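Local coordinates for competence damage-inducible protein A (Klebsiella pneumoniae subsp. pneumoniae MGH 78578, PDB 5V01) that is of unknown function but belongs to the CinA family, some of whose members deamidate nicotinamide mononucleotide, at the interface of chains A and B. Sequence-based numbering; all coordinates share one arbitrary frame. Chains: chain A/B, Competence damage-inducible protein A.

Contact 1: the interface of chains A and B. Residues chain A 45-46, 49, 54-55, 58-59; chain B 41, 63, 65.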
loop_
_atom_site.group_PDB
_atom_site.type_symbol
_atom_site.label_atom_id
_atom_site.label_comp_id
_atom_site.label_asym_id
_atom_site.label_seq_id
_atom_site.Cartn_x
_atom_site.Cartn_y
_atom_site.Cartn_z
ATOM N N ALA A 45 -4.075 3.345 1.022
ATOM C CA ALA A 45 -3.403 3.777 -0.205
ATOM C C ALA A 45 -4.333 3.533 -1.399
ATOM O O ALA A 45 -4.415 4.371 -2.280
ATOM C CB ALA A 45 -2.060 3.043 -0.384
ATOM N N ALA A 46 -4.985 2.365 -1.432
ATOM C CA ALA A 46 -5.789 1.998 -2.597
ATOM C C ALA A 46 -6.950 2.973 -2.794
ATOM O O ALA A 46 -7.274 3.330 -3.918
ATOM C CB ALA A 46 -6.289 0.569 -2.490
ATOM N N CYS A 49 -5.416 6.127 -4.281
ATOM C CA CYS A 49 -5.006 5.904 -5.665
ATOM C C CYS A 49 -6.176 5.656 -6.614
ATOM O O CYS A 49 -6.031 5.835 -7.811
ATOM C CB CYS A 49 -3.979 4.783 -5.750
ATOM S SG CYS A 49 -2.406 5.198 -4.947
ATOM N N THR A 54 -4.788 11.447 -8.330
ATOM C CA THR A 54 -3.903 11.032 -7.238
ATOM C C THR A 54 -2.572 11.782 -7.190
ATOM O O THR A 54 -2.168 12.288 -6.161
ATOM C CB THR A 54 -3.598 9.542 -7.356
ATOM O OG1 THR A 54 -4.813 8.814 -7.377
ATOM C CG2 THR A 54 -2.769 9.065 -6.182
ATOM N N ALA A 55 -1.910 11.880 -8.335
ATOM C CA ALA A 55 -0.565 12.437 -8.381
ATOM C C ALA A 55 -0.508 13.900 -7.953
ATOM O O ALA A 55 0.547 14.387 -7.583
ATOM C CB ALA A 55 0.007 12.284 -9.770
ATOM N N TYR A 58 -0.685 12.930 -3.767
ATOM C CA TYR A 58 -0.217 11.699 -3.100
ATOM C C TYR A 58 0.725 10.969 -4.004
ATOM O O TYR A 58 0.457 10.815 -5.207
ATOM C CB TYR A 58 -1.418 10.785 -2.827
ATOM C CG TYR A 58 -1.104 9.450 -2.154
ATOM C CD1 TYR A 58 -0.846 8.311 -2.891
ATOM C CD2 TYR A 58 -1.112 9.340 -0.785
ATOM C CE1 TYR A 58 -0.579 7.103 -2.270
ATOM C CE2 TYR A 58 -0.861 8.159 -0.154
ATOM C CZ TYR A 58 -0.585 7.029 -0.889
ATOM O OH TYR A 58 -0.366 5.830 -0.252
ATOM N N ASP A 59 1.822 10.486 -3.450
ATOM C CA ASP A 59 2.603 9.547 -4.239
ATOM C C ASP A 59 3.281 8.410 -3.528
ATOM O O ASP A 59 3.710 7.527 -4.231
ATOM C CB ASP A 59 3.596 10.289 -5.114
ATOM C CG ASP A 59 4.524 11.146 -4.323
ATOM O OD1 ASP A 59 5.064 10.648 -3.338
ATOM O OD2 ASP A 59 4.726 12.320 -4.705
ATOM N N GLY B 41 -2.099 0.735 -6.784
ATOM C CA GLY B 41 -2.467 1.567 -5.635
ATOM C C GLY B 41 -2.393 0.940 -4.267
ATOM O O GLY B 41 -2.783 1.573 -3.297
ATOM N N VAL B 63 3.807 1.575 -2.313
ATOM C CA VAL B 63 3.060 2.223 -3.369
ATOM C C VAL B 63 3.857 3.464 -3.729
ATOM O O VAL B 63 4.072 4.328 -2.894
ATOM C CB VAL B 63 1.624 2.583 -2.938
ATOM C CG1 VAL B 63 0.902 3.323 -4.054
ATOM C CG2 VAL B 63 0.867 1.331 -2.489
ATOM N N PHE B 65 3.625 6.100 -6.559
ATOM C CA PHE B 65 2.704 6.496 -7.626
ATOM C C PHE B 65 3.302 7.435 -8.665
ATOM O O PHE B 65 2.807 7.524 -9.778
ATOM C CB PHE B 65 1.434 7.102 -7.016
ATOM C CG PHE B 65 0.241 6.977 -7.882
ATOM C CD1 PHE B 65 -0.487 5.803 -7.873
ATOM C CD2 PHE B 65 -0.185 8.029 -8.703
ATOM C CE1 PHE B 65 -1.597 5.640 -8.689
ATOM C CE2 PHE B 65 -1.289 7.858 -9.526
ATOM C CZ PHE B 65 -1.994 6.666 -9.510
#

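Contact 2: the interface of chains A and B. Residues chain A 41, 63-65; chain B 42, 45-46, 49, 59-60.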
loop_
_atom_site.group_PDB
_atom_site.type_symbol
_atom_site.label_atom_id
_atom_site.label_comp_id
_atom_site.label_asym_id
_atom_site.label_seq_id
_atom_site.Cartn_x
_atom_site.Cartn_y
_atom_site.Cartn_z
ATOM N N GLY A 41 -3.520 -3.060 5.313
ATOM C CA GLY A 41 -3.028 -3.871 4.200
ATOM C C GLY A 41 -2.724 -3.173 2.892
ATOM O O GLY A 41 -2.399 -3.856 1.924
ATOM N N VAL A 63 3.198 -0.450 3.294
ATOM C CA VAL A 63 2.532 -1.473 4.074
ATOM C C VAL A 63 3.644 -2.209 4.805
ATOM O O VAL A 63 4.527 -2.800 4.186
ATOM C CB VAL A 63 1.736 -2.425 3.174
ATOM C CG1 VAL A 63 1.069 -3.503 4.006
ATOM C CG2 VAL A 63 0.722 -1.638 2.402
ATOM N N THR A 64 3.607 -2.130 6.137
ATOM C CA THR A 64 4.644 -2.713 7.014
ATOM C C THR A 64 3.907 -3.601 7.996
ATOM O O THR A 64 3.420 -3.128 9.023
ATOM C CB THR A 64 5.445 -1.617 7.739
ATOM O OG1 THR A 64 4.562 -0.722 8.409
ATOM C CG2 THR A 64 6.287 -0.835 6.756
ATOM N N PHE A 65 3.735 -4.873 7.628
ATOM C CA PHE A 65 2.777 -5.780 8.293
ATOM C C PHE A 65 3.285 -6.414 9.594
ATOM O O PHE A 65 2.488 -6.934 10.365
ATOM C CB PHE A 65 2.307 -6.836 7.277
ATOM C CG PHE A 65 0.985 -7.456 7.588
ATOM C CD1 PHE A 65 -0.180 -6.754 7.323
ATOM C CD2 PHE A 65 0.895 -8.755 8.103
ATOM C CE1 PHE A 65 -1.416 -7.311 7.593
ATOM C CE2 PHE A 65 -0.343 -9.316 8.373
ATOM C CZ PHE A 65 -1.500 -8.589 8.114
ATOM N N GLY B 42 -1.831 -0.269 -4.160
ATOM C CA GLY B 42 -1.861 -0.991 -2.912
ATOM C C GLY B 42 -2.881 -2.114 -2.863
ATOM O O GLY B 42 -2.937 -2.864 -1.887
ATOM N N ALA B 45 -0.935 -5.529 -2.479
ATOM C CA ALA B 45 -0.642 -5.679 -1.048
ATOM C C ALA B 45 -1.893 -6.100 -0.301
ATOM O O ALA B 45 -1.851 -6.958 0.578
ATOM C CB ALA B 45 -0.058 -4.405 -0.475
ATOM N N ALA B 46 -3.008 -5.403 -0.584
ATOM C CA ALA B 46 -4.244 -5.656 0.149
ATOM C C ALA B 46 -4.730 -7.083 0.005
ATOM O O ALA B 46 -5.196 -7.685 0.970
ATOM C CB ALA B 46 -5.330 -4.682 -0.271
ATOM N N CYS B 49 -2.479 -9.200 2.229
ATOM C CA CYS B 49 -2.748 -8.966 3.652
ATOM C C CYS B 49 -4.090 -9.518 4.096
ATOM O O CYS B 49 -4.245 -9.872 5.276
ATOM C CB CYS B 49 -2.582 -7.483 4.007
ATOM S SG CYS B 49 -0.879 -6.883 3.876
ATOM N N ASP B 59 5.623 -9.311 4.384
ATOM C CA ASP B 59 5.413 -8.230 5.335
ATOM C C ASP B 59 5.613 -6.821 4.808
ATOM O O ASP B 59 5.342 -5.889 5.567
ATOM C CB ASP B 59 6.212 -8.443 6.645
ATOM C CG ASP B 59 7.709 -8.232 6.498
ATOM O OD1 ASP B 59 8.213 -8.022 5.379
ATOM O OD2 ASP B 59 8.418 -8.257 7.544
ATOM N N THR B 60 6.060 -6.643 3.560
ATOM C CA THR B 60 6.445 -5.323 3.075
ATOM C C THR B 60 5.896 -5.075 1.669
ATOM O O THR B 60 6.181 -5.856 0.750
ATOM C CB THR B 60 7.972 -5.173 3.050
ATOM O OG1 THR B 60 8.507 -5.418 4.352
ATOM C CG2 THR B 60 8.380 -3.786 2.596
#

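Contact 1: the interface of chains A and B
B:Phe65 packs across the interface against the helix 43-50 and the 3-10 helix 54-56 of chain A. Its CG lies anti to the backbone N (chi1 -154°), which carries the ring away from its own strand end and over to the partner. The side chain can be followed outward. CB rests beside the backbone of A:Asp59, 3.9 Å from its CA. Beyond it the ring meets two neighbours, both on the same side of its plane. A:Cys49 comes obliquely from that side, just outside the CD1/CE1 border, with SG 3.6 Å from CD1. CB and CG2 of A:Thr54 lie over the CD2/CE2 side, the two side chains crossing at about a right angle, with CB of the threonine 3.6 Å from CE2. The methyl CG2 stands 3.7 Å above the ring plane, offset toward the rim, in a CH-pi contact. CZ, at the tip, ends near CB and OG1 of the same threonine. A flat aromatic ring suits this place because one broad side can take both a methyl and a sulfur.

The root of the side chain is fixed by its own backbone: B:Phe65 N donates to A:Asp59 O at 2.7 Å, nearly straight (170° at H) and in the carbonyl plane. Alongside, B:Gly41 brings its CA within 3.6 Å of A:Cys49 CB, an approach eased by the absence of a side chain. The CG2 methyl of B:Val63 meets the small CB of A:Ala45. The patch thus lays an aromatic side chain of one subunit against the other and probably helps hold the two-fold dimer together.

Contact 2: the interface of chains A and B
B:Cys49 approaches the A:Phe65 ring obliquely from one side of its plane, just outside the CD1/CE1 border: SG comes 3.5 Å from CD1, while CB of the same cysteine lies 3.8 Å from CE1. The sulfur sits beside its own backbone N and anti to the carbonyl carbon (chi1 -67°), a setting that leaves it between the phenylalanine and A:Val63, whose CG1 methyl is 3.9 Å away. Cysteine is well suited here, being small enough for a close helix surface yet polarisable enough to pack against both an aromatic ring and a methyl.

The two branches of A:Val63 divide the helix 43-50 of chain B between them. While CG1 goes to the sulfur, CG2 faces CB of B:Ala45, 4.1 Å off. Alanine's short side chain lets the strand end lie near the helix, and A:Gly41, without a side chain, places its CA 3.6 Å from B:Cys49 CB.

Backbone pairing sets the register of these groups. A:Thr64 forms an antiparallel beta bridge with B:Thr60, and A:Phe65 N donates to B:Asp59 O at 2.8 Å. On the chain B side, the hydroxyl OG1 of B:Thr60 donates to carboxylate OD1 of B:Asp59 at 2.8 Å, approaching from above the carboxylate plane, and so links neighbouring side chains next to the paired backbone. The site joins strand ends and packs a valine and one side of an aromatic ring on a small-residue helix, probably steadying the dimer.

Contact 1 and contact 2 are two-fold mates with the chains exchanged, their C-alpha centres about 14 Å apart. Each sets the end of strand 58-64 and residues 41 and 65 of one subunit against helix 43-50 and the start of strand 58-64 of the other, so both ends of that strand serve the interface. The match is approximate: contact 1 also includes A:Thr54 and A:Ala55, and B:Phe65 hides 85 Å² there, against 20 Å² for A:Phe65 in contact 2. Such reciprocity is what a closed two-fold dimer requires, although the structure alone does not prove that this dimer forms in the cell.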